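Local coordinates for protein polyketide cyclase / dehydrase and lipid transport (Nitrosospira multiformis, PDB 3P51) that is of unknown function but, as a polyketide cyclase/dehydrase-family member of the Bet v 1-like clan, probably binds a hydrophobic ligand, at residues 26-34 against 128-139; 74-83 against 120-129. All blocks are in the same frame, centred on the assembly; numbering follows the deposited sequence.

Contact 1. Residues 26-34 against 128-139; sequences DFSWAPSLI and VYRSLLADLAAE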
# COMPACT_ATOMS: atom_id res chain seq x y z
N ASP A 26 15.52 20.20 5.53
CA ASP A 26 16.94 20.14 5.18
C ASP A 26 17.15 19.49 3.81
O ASP A 26 17.11 18.26 3.68
CB ASP A 26 17.75 19.39 6.24
CG ASP A 26 19.24 19.33 5.91
OD1 ASP A 26 19.68 20.00 4.95
OD2 ASP A 26 19.99 18.63 6.62
N PHE A 27 17.37 20.32 2.79
CA PHE A 27 17.58 19.85 1.42
C PHE A 27 19.05 20.06 1.01
O PHE A 27 19.36 20.06 -0.18
CB PHE A 27 16.65 20.59 0.46
CG PHE A 27 16.01 19.71 -0.60
CD1 PHE A 27 16.65 18.59 -1.09
CD2 PHE A 27 14.76 20.04 -1.13
CE1 PHE A 27 16.06 17.79 -2.07
CE2 PHE A 27 14.17 19.25 -2.12
CZ PHE A 27 14.82 18.12 -2.59
N SER A 28 19.94 20.22 1.98
CA SER A 28 21.35 20.51 1.70
C SER A 28 22.03 19.39 0.93
O SER A 28 23.14 19.56 0.43
CB SER A 28 22.13 20.82 2.99
OG SER A 28 22.12 19.71 3.88
N TRP A 29 21.37 18.25 0.83
CA TRP A 29 21.94 17.08 0.18
C TRP A 29 21.81 17.09 -1.34
O TRP A 29 22.34 16.20 -2.00
CB TRP A 29 21.35 15.79 0.73
CG TRP A 29 19.84 15.71 0.78
CD1 TRP A 29 19.03 16.11 1.81
CD2 TRP A 29 18.97 15.15 -0.21
NE1 TRP A 29 17.71 15.85 1.50
CE2 TRP A 29 17.65 15.25 0.27
CE3 TRP A 29 19.19 14.57 -1.47
CZ2 TRP A 29 16.56 14.80 -0.46
CZ3 TRP A 29 18.10 14.12 -2.19
CH2 TRP A 29 16.80 14.24 -1.68
N ALA A 30 21.11 18.07 -1.89
CA ALA A 30 21.00 18.21 -3.34
C ALA A 30 21.39 19.62 -3.78
O ALA A 30 20.55 20.39 -4.26
CB ALA A 30 19.58 17.88 -3.80
N PRO A 31 22.68 19.96 -3.63
CA PRO A 31 23.15 21.34 -3.89
C PRO A 31 23.16 21.74 -5.36
O PRO A 31 23.20 22.94 -5.64
CB PRO A 31 24.57 21.33 -3.32
CG PRO A 31 25.01 19.90 -3.39
CD PRO A 31 23.77 19.07 -3.19
N SER A 32 23.13 20.78 -6.27
CA SER A 32 23.18 21.11 -7.70
C SER A 32 21.96 21.91 -8.11
O SER A 32 22.08 22.99 -8.68
CB SER A 32 23.28 19.85 -8.57
OG SER A 32 24.51 19.17 -8.36
N LEU A 33 20.78 21.39 -7.83
CA LEU A 33 19.56 22.05 -8.24
C LEU A 33 18.96 22.93 -7.14
O LEU A 33 18.44 24.01 -7.41
CB LEU A 33 18.54 21.02 -8.72
CG LEU A 33 17.29 21.53 -9.44
CD1 LEU A 33 16.81 20.48 -10.42
CD2 LEU A 33 16.21 21.86 -8.43
N ILE A 34 19.04 22.47 -5.89
CA ILE A 34 18.45 23.22 -4.78
C ILE A 34 19.44 24.22 -4.18
O ILE A 34 20.38 23.84 -3.50
CB ILE A 34 17.95 22.28 -3.66
CG1 ILE A 34 17.02 21.21 -4.23
CG2 ILE A 34 17.24 23.09 -2.58
CD1 ILE A 34 15.91 21.78 -5.11
N VAL A 128 14.65 17.11 -13.28
CA VAL A 128 14.77 17.50 -11.88
C VAL A 128 15.07 16.31 -10.96
O VAL A 128 16.08 16.31 -10.24
CB VAL A 128 13.50 18.24 -11.40
CG1 VAL A 128 13.42 18.26 -9.87
CG2 VAL A 128 13.46 19.67 -11.98
N TYR A 129 14.22 15.29 -10.99
CA TYR A 129 14.44 14.14 -10.12
C TYR A 129 15.77 13.43 -10.37
O TYR A 129 16.41 12.99 -9.43
CB TYR A 129 13.27 13.16 -10.20
CG TYR A 129 12.06 13.69 -9.48
CD1 TYR A 129 12.20 14.38 -8.28
CD2 TYR A 129 10.79 13.56 -10.01
CE1 TYR A 129 11.10 14.89 -7.61
CE2 TYR A 129 9.68 14.06 -9.35
CZ TYR A 129 9.85 14.72 -8.15
OH TYR A 129 8.76 15.23 -7.48
N ARG A 130 16.21 13.34 -11.62
CA ARG A 130 17.47 12.66 -11.90
C ARG A 130 18.64 13.44 -11.31
O ARG A 130 19.60 12.86 -10.82
CB ARG A 130 17.63 12.43 -13.41
CG ARG A 130 16.74 11.31 -13.92
CD ARG A 130 16.49 11.37 -15.41
NE ARG A 130 15.48 10.40 -15.82
CZ ARG A 130 14.99 10.30 -17.05
NH1 ARG A 130 15.42 11.12 -18.01
NH2 ARG A 130 14.06 9.38 -17.33
N SER A 131 18.54 14.77 -11.34
CA SER A 131 19.58 15.61 -10.75
C SER A 131 19.62 15.49 -9.23
O SER A 131 20.70 15.36 -8.65
CB SER A 131 19.37 17.08 -11.14
OG SER A 131 20.21 17.92 -10.37
N LEU A 132 18.46 15.53 -8.59
CA LEU A 132 18.39 15.38 -7.14
C LEU A 132 18.96 14.03 -6.69
O LEU A 132 19.77 13.96 -5.77
CB LEU A 132 16.95 15.53 -6.64
CG LEU A 132 16.22 16.85 -6.95
CD1 LEU A 132 14.77 16.77 -6.52
CD2 LEU A 132 16.91 18.03 -6.27
N LEU A 133 18.55 12.97 -7.37
CA LEU A 133 19.05 11.64 -7.04
C LEU A 133 20.55 11.52 -7.30
O LEU A 133 21.27 10.89 -6.53
CB LEU A 133 18.29 10.57 -7.83
CG LEU A 133 16.82 10.38 -7.43
CD1 LEU A 133 16.11 9.44 -8.38
CD2 LEU A 133 16.72 9.86 -6.00
N ALA A 134 21.01 12.12 -8.39
CA ALA A 134 22.44 12.10 -8.74
C ALA A 134 23.31 12.74 -7.66
O ALA A 134 24.41 12.27 -7.37
CB ALA A 134 22.67 12.77 -10.09
N ASP A 135 22.82 13.83 -7.07
CA ASP A 135 23.50 14.43 -5.91
C ASP A 135 23.57 13.43 -4.75
O ASP A 135 24.60 13.29 -4.09
CB ASP A 135 22.77 15.69 -5.44
CG ASP A 135 23.11 16.91 -6.28
OD1 ASP A 135 24.07 16.83 -7.08
OD2 ASP A 135 22.43 17.95 -6.14
N LEU A 136 22.46 12.75 -4.49
CA LEU A 136 22.39 11.83 -3.37
C LEU A 136 23.40 10.70 -3.55
O LEU A 136 24.12 10.33 -2.62
CB LEU A 136 20.96 11.29 -3.20
CG LEU A 136 20.67 10.53 -1.90
CD1 LEU A 136 21.16 11.33 -0.71
CD2 LEU A 136 19.18 10.26 -1.80
N ALA A 137 23.47 10.17 -4.76
CA ALA A 137 24.43 9.12 -5.09
C ALA A 137 25.86 9.62 -5.00
O ALA A 137 26.73 8.94 -4.46
CB ALA A 137 24.16 8.57 -6.47
N ALA A 138 26.12 10.81 -5.53
CA ALA A 138 27.47 11.34 -5.53
C ALA A 138 27.99 11.51 -4.11
O ALA A 138 29.19 11.37 -3.85
CB ALA A 138 27.54 12.67 -6.29
N GLU A 139 27.09 11.79 -3.18
CA GLU A 139 27.48 11.95 -1.78
C GLU A 139 27.85 10.62 -1.12
O GLU A 139 28.71 10.56 -0.25
CB GLU A 139 26.39 12.67 -0.99
CG GLU A 139 26.62 12.61 0.51
CD GLU A 139 26.04 13.81 1.25
OE1 GLU A 139 25.74 14.84 0.61
OE2 GLU A 139 25.92 13.70 2.49
O HOH W 1 20.25 18.49 -7.52

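Contact 2. Residues 74-83 against 120-129; sequences YSMDEGPSPV and EAVEYMNTVY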
# COMPACT_ATOMS: atom_id res chain seq x y z
N TYR A 74 4.73 14.82 -0.53
CA TYR A 74 4.41 16.24 -0.49
C TYR A 74 3.63 16.66 -1.71
O TYR A 74 3.73 16.03 -2.78
CB TYR A 74 5.70 17.05 -0.41
CG TYR A 74 6.65 16.75 -1.55
CD1 TYR A 74 6.61 17.49 -2.73
CD2 TYR A 74 7.57 15.72 -1.45
CE1 TYR A 74 7.47 17.20 -3.79
CE2 TYR A 74 8.44 15.43 -2.49
CZ TYR A 74 8.38 16.17 -3.65
OH TYR A 74 9.23 15.87 -4.69
N SER A 75 2.86 17.74 -1.57
CA SER A 75 2.24 18.39 -2.72
C SER A 75 3.14 19.53 -3.16
O SER A 75 3.75 20.20 -2.33
CB SER A 75 0.86 18.94 -2.35
OG SER A 75 0.94 19.87 -1.27
N MSE A 76 3.25 19.72 -4.47
CA MSE A 76 3.86 20.94 -4.98
C MSE A 76 2.76 21.96 -5.25
O MSE A 76 2.00 21.83 -6.22
CB MSE A 76 4.64 20.66 -6.26
CG MSE A 76 5.46 21.85 -6.71
SE MSE A 76 5.78 21.82 -8.64
CE MSE A 76 6.90 20.21 -8.67
N ASP A 77 2.67 22.98 -4.40
CA ASP A 77 1.59 23.96 -4.48
C ASP A 77 1.87 25.08 -5.49
O ASP A 77 0.95 25.65 -6.08
CB ASP A 77 1.33 24.54 -3.09
CG ASP A 77 1.23 23.46 -2.00
OD1 ASP A 77 0.69 22.36 -2.28
OD2 ASP A 77 1.68 23.72 -0.86
N GLU A 78 3.14 25.42 -5.66
CA GLU A 78 3.53 26.38 -6.69
C GLU A 78 4.85 25.93 -7.28
O GLU A 78 5.64 25.28 -6.61
CB GLU A 78 3.67 27.80 -6.13
CG GLU A 78 2.51 28.31 -5.29
CD GLU A 78 1.39 28.93 -6.10
OE1 GLU A 78 1.44 28.91 -7.36
OE2 GLU A 78 0.46 29.45 -5.45
N GLY A 79 5.10 26.31 -8.53
CA GLY A 79 6.36 26.01 -9.16
C GLY A 79 6.52 26.80 -10.44
O GLY A 79 5.55 27.36 -10.93
N PRO A 80 7.74 26.83 -10.99
CA PRO A 80 7.98 27.52 -12.26
C PRO A 80 7.36 26.73 -13.40
O PRO A 80 7.17 25.52 -13.27
CB PRO A 80 9.51 27.51 -12.37
CG PRO A 80 9.91 26.25 -11.64
CD PRO A 80 8.93 26.09 -10.52
N SER A 81 7.03 27.40 -14.50
CA SER A 81 6.59 26.71 -15.71
C SER A 81 7.69 25.70 -16.07
O SER A 81 8.88 26.00 -15.92
CB SER A 81 6.34 27.72 -16.84
OG SER A 81 5.60 27.14 -17.92
N PRO A 82 7.31 24.49 -16.51
CA PRO A 82 5.96 24.04 -16.85
C PRO A 82 5.21 23.34 -15.71
O PRO A 82 4.25 22.61 -15.98
CB PRO A 82 6.23 23.03 -17.96
CG PRO A 82 7.48 22.34 -17.47
CD PRO A 82 8.30 23.42 -16.78
N VAL A 83 5.63 23.53 -14.46
CA VAL A 83 4.88 22.97 -13.33
C VAL A 83 4.23 24.04 -12.44
O VAL A 83 4.09 23.85 -11.24
CB VAL A 83 5.74 22.04 -12.45
CG1 VAL A 83 6.04 20.72 -13.17
CG2 VAL A 83 7.02 22.73 -12.03
N GLU A 120 3.75 18.11 -21.02
CA GLU A 120 4.91 18.98 -21.14
C GLU A 120 5.83 18.89 -19.93
O GLU A 120 7.05 19.02 -20.05
CB GLU A 120 4.45 20.43 -21.36
CG GLU A 120 5.59 21.43 -21.53
CD GLU A 120 5.10 22.87 -21.65
OE1 GLU A 120 5.95 23.79 -21.69
OE2 GLU A 120 3.87 23.08 -21.70
N ALA A 121 5.26 18.66 -18.76
CA ALA A 121 6.06 18.63 -17.54
C ALA A 121 6.83 17.32 -17.33
O ALA A 121 7.62 17.23 -16.39
CB ALA A 121 5.20 18.92 -16.32
N VAL A 122 6.59 16.32 -18.17
CA VAL A 122 7.17 14.99 -17.93
C VAL A 122 8.69 15.03 -18.08
O VAL A 122 9.42 14.63 -17.18
CB VAL A 122 6.58 13.90 -18.85
CG1 VAL A 122 7.49 12.67 -18.90
CG2 VAL A 122 5.17 13.51 -18.39
N GLU A 123 9.16 15.52 -19.21
CA GLU A 123 10.60 15.61 -19.41
C GLU A 123 11.22 16.47 -18.31
O GLU A 123 12.27 16.13 -17.76
CB GLU A 123 10.95 16.19 -20.79
CG GLU A 123 12.43 16.53 -20.92
CD GLU A 123 12.86 16.83 -22.35
OE1 GLU A 123 12.15 17.59 -23.05
OE2 GLU A 123 13.92 16.31 -22.78
N TYR A 124 10.57 17.58 -18.00
CA TYR A 124 11.11 18.53 -17.02
C TYR A 124 11.31 17.92 -15.63
O TYR A 124 12.36 18.10 -15.00
CB TYR A 124 10.25 19.81 -16.97
CG TYR A 124 10.71 20.82 -15.93
CD1 TYR A 124 11.61 21.83 -16.26
CD2 TYR A 124 10.26 20.75 -14.61
CE1 TYR A 124 12.04 22.75 -15.31
CE2 TYR A 124 10.68 21.67 -13.66
CZ TYR A 124 11.57 22.66 -14.02
OH TYR A 124 11.98 23.56 -13.07
N MSE A 125 10.32 17.16 -15.15
CA MSE A 125 10.45 16.55 -13.82
C MSE A 125 11.42 15.36 -13.82
O MSE A 125 12.14 15.15 -12.83
CB MSE A 125 9.09 16.16 -13.24
CG MSE A 125 8.21 17.38 -12.90
SE MSE A 125 9.08 18.69 -11.69
CE MSE A 125 9.36 17.53 -10.15
N ASN A 126 11.46 14.60 -14.91
CA ASN A 126 12.50 13.58 -15.05
C ASN A 126 13.88 14.20 -14.85
O ASN A 126 14.73 13.64 -14.18
CB ASN A 126 12.43 12.88 -16.41
CG ASN A 126 11.43 11.74 -16.43
OD1 ASN A 126 11.16 11.13 -15.40
ND2 ASN A 126 10.88 11.45 -17.61
N THR A 127 14.08 15.37 -15.45
CA THR A 127 15.36 16.06 -15.34
C THR A 127 15.64 16.50 -13.92
O THR A 127 16.74 16.31 -13.41
CB THR A 127 15.42 17.26 -16.30
OG1 THR A 127 15.54 16.79 -17.64
CG2 THR A 127 16.61 18.15 -15.97
N VAL A 128 14.65 17.11 -13.28
CA VAL A 128 14.77 17.50 -11.88
C VAL A 128 15.07 16.31 -10.96
O VAL A 128 16.08 16.31 -10.24
CB VAL A 128 13.50 18.24 -11.40
CG1 VAL A 128 13.42 18.26 -9.87
CG2 VAL A 128 13.46 19.67 -11.98
N TYR A 129 14.22 15.29 -10.99
CA TYR A 129 14.44 14.14 -10.12
C TYR A 129 15.77 13.43 -10.37
O TYR A 129 16.41 12.99 -9.43
CB TYR A 129 13.27 13.16 -10.20
CG TYR A 129 12.06 13.69 -9.48
CD1 TYR A 129 12.20 14.38 -8.28
CD2 TYR A 129 10.79 13.56 -10.01
CE1 TYR A 129 11.10 14.89 -7.61
CE2 TYR A 129 9.68 14.06 -9.35
CZ TYR A 129 9.85 14.72 -8.15
OH TYR A 129 8.76 15.23 -7.48

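Contact 1. Residues 26-34 against 128-139
V128 meets L33 at about a right angle: CG2 of V128 lies 3.8 Å from CD1 of L33, whose CG stands anti to its backbone N (chi1 -169°), carrying the methyl to the near turn of the helix. One turn on, S131 works through water. Its OG and the backbone N of L33 share one water molecule, which donates a proton to OD2 of D135 and accepts one from L33 N.

L132 puts its two methyls to separate uses. CD2 packs against both A30 and I34, 3.6 Å from A30 CB and 3.8 Å from I34 CG1, while CD1 lies near CZ of F27. Within the loop, CG1 of I34 sits over the centre of one face of the F27 ring. CZ3 of W29 brings the indole edge to the carbonyl O of L132. Through these residues the long C-terminal helix of the Bet v 1-like, helix-grip fold packs on the loop that links helix 14-21 to strand 37-40; W110 of strand 105-116 touches both F27 and L132.

D135 supplies the polar grip. Its OD1 takes the hydrogen of S32 OG on its syn lone pair, 2.7 Å away, and S32 N donates to OD2 at 2.9 Å from the syn side but 25° out of the carboxylate plane. Both oxygens are thus engaged by a single serine, and the water adds a second bond to OD2, so that three donors fix the rotation of the carboxylate and would probably favour its charged form.

L136 approaches the six-membered part of the W29 indole, with CD1 3.9 Å from CE3, and I21 of helix 14-21 also touches both residues. E139, beside the W29 backbone, directs its carboxylate to a salt bridge with R20.

Contact 2. Residues 74-83 against 120-129
The largely apolar contact between P82 and Y124 joins the loop after strand 71-78 to the first turns of the C-terminal helix. P82, which follows a cis peptide bond, lays CD over one face of the Y124 ring in a CH-pi contact, 3.8 Å from the centroid and 17° off the normal. With chi1 at 177° the Y124 ring points away from its own backbone N and presents that face to P82; its OH end reaches CG of P80, 3.7 Å away.

Aliphatic packing continues inward. V83 divides its branches, CG1 lying 3.7 Å from CB of A121 and 3.9 Å from SE of M125, while CG2 faces CE2 of Y124. The selenomethionines M76 and M125 meet tip to tip, their CE methyls 3.9 Å apart; M125 is folded back at both chi2 and chi3, and M76 bends at chi3.

The polar contact is between two phenols approaching from opposite directions: OH of Y74 lies 2.9 Å from OH of Y129, at the edge of the Y129 ring. Y129 also hydrogen-bonds to Y91, and Y74 to NE1 of W110, so both hydroxyls belong to a larger network between helix and sheet. In this Bet v 1-like fold, the chemistry is consistent with a mainly apolar seam between the start of the helix and the loop after strand 71-78, with a hydrogen-bonding network of tyrosine hydroxyls and the W110 indole deeper inside.

Overall arrangement
Both contacts use helix 120-139, sharing V128 and Y129, and their centres lie 15 Å apart. Contact 2 takes the N-terminal half of the helix and joins it to strand 71-78 and the loop beyond; contact 1 takes the C-terminal half and joins it to the loop before strand 37-40. Each is partly buried, but contact 1 lies closer to the chain centre and buries more surface. Their polar chemistry is reversed in depth: in contact 1 a carboxylate, serines and water sit toward the surface beside a buried apolar patch, whereas in contact 2 the phenols are buried and proline and tyrosine lie outward.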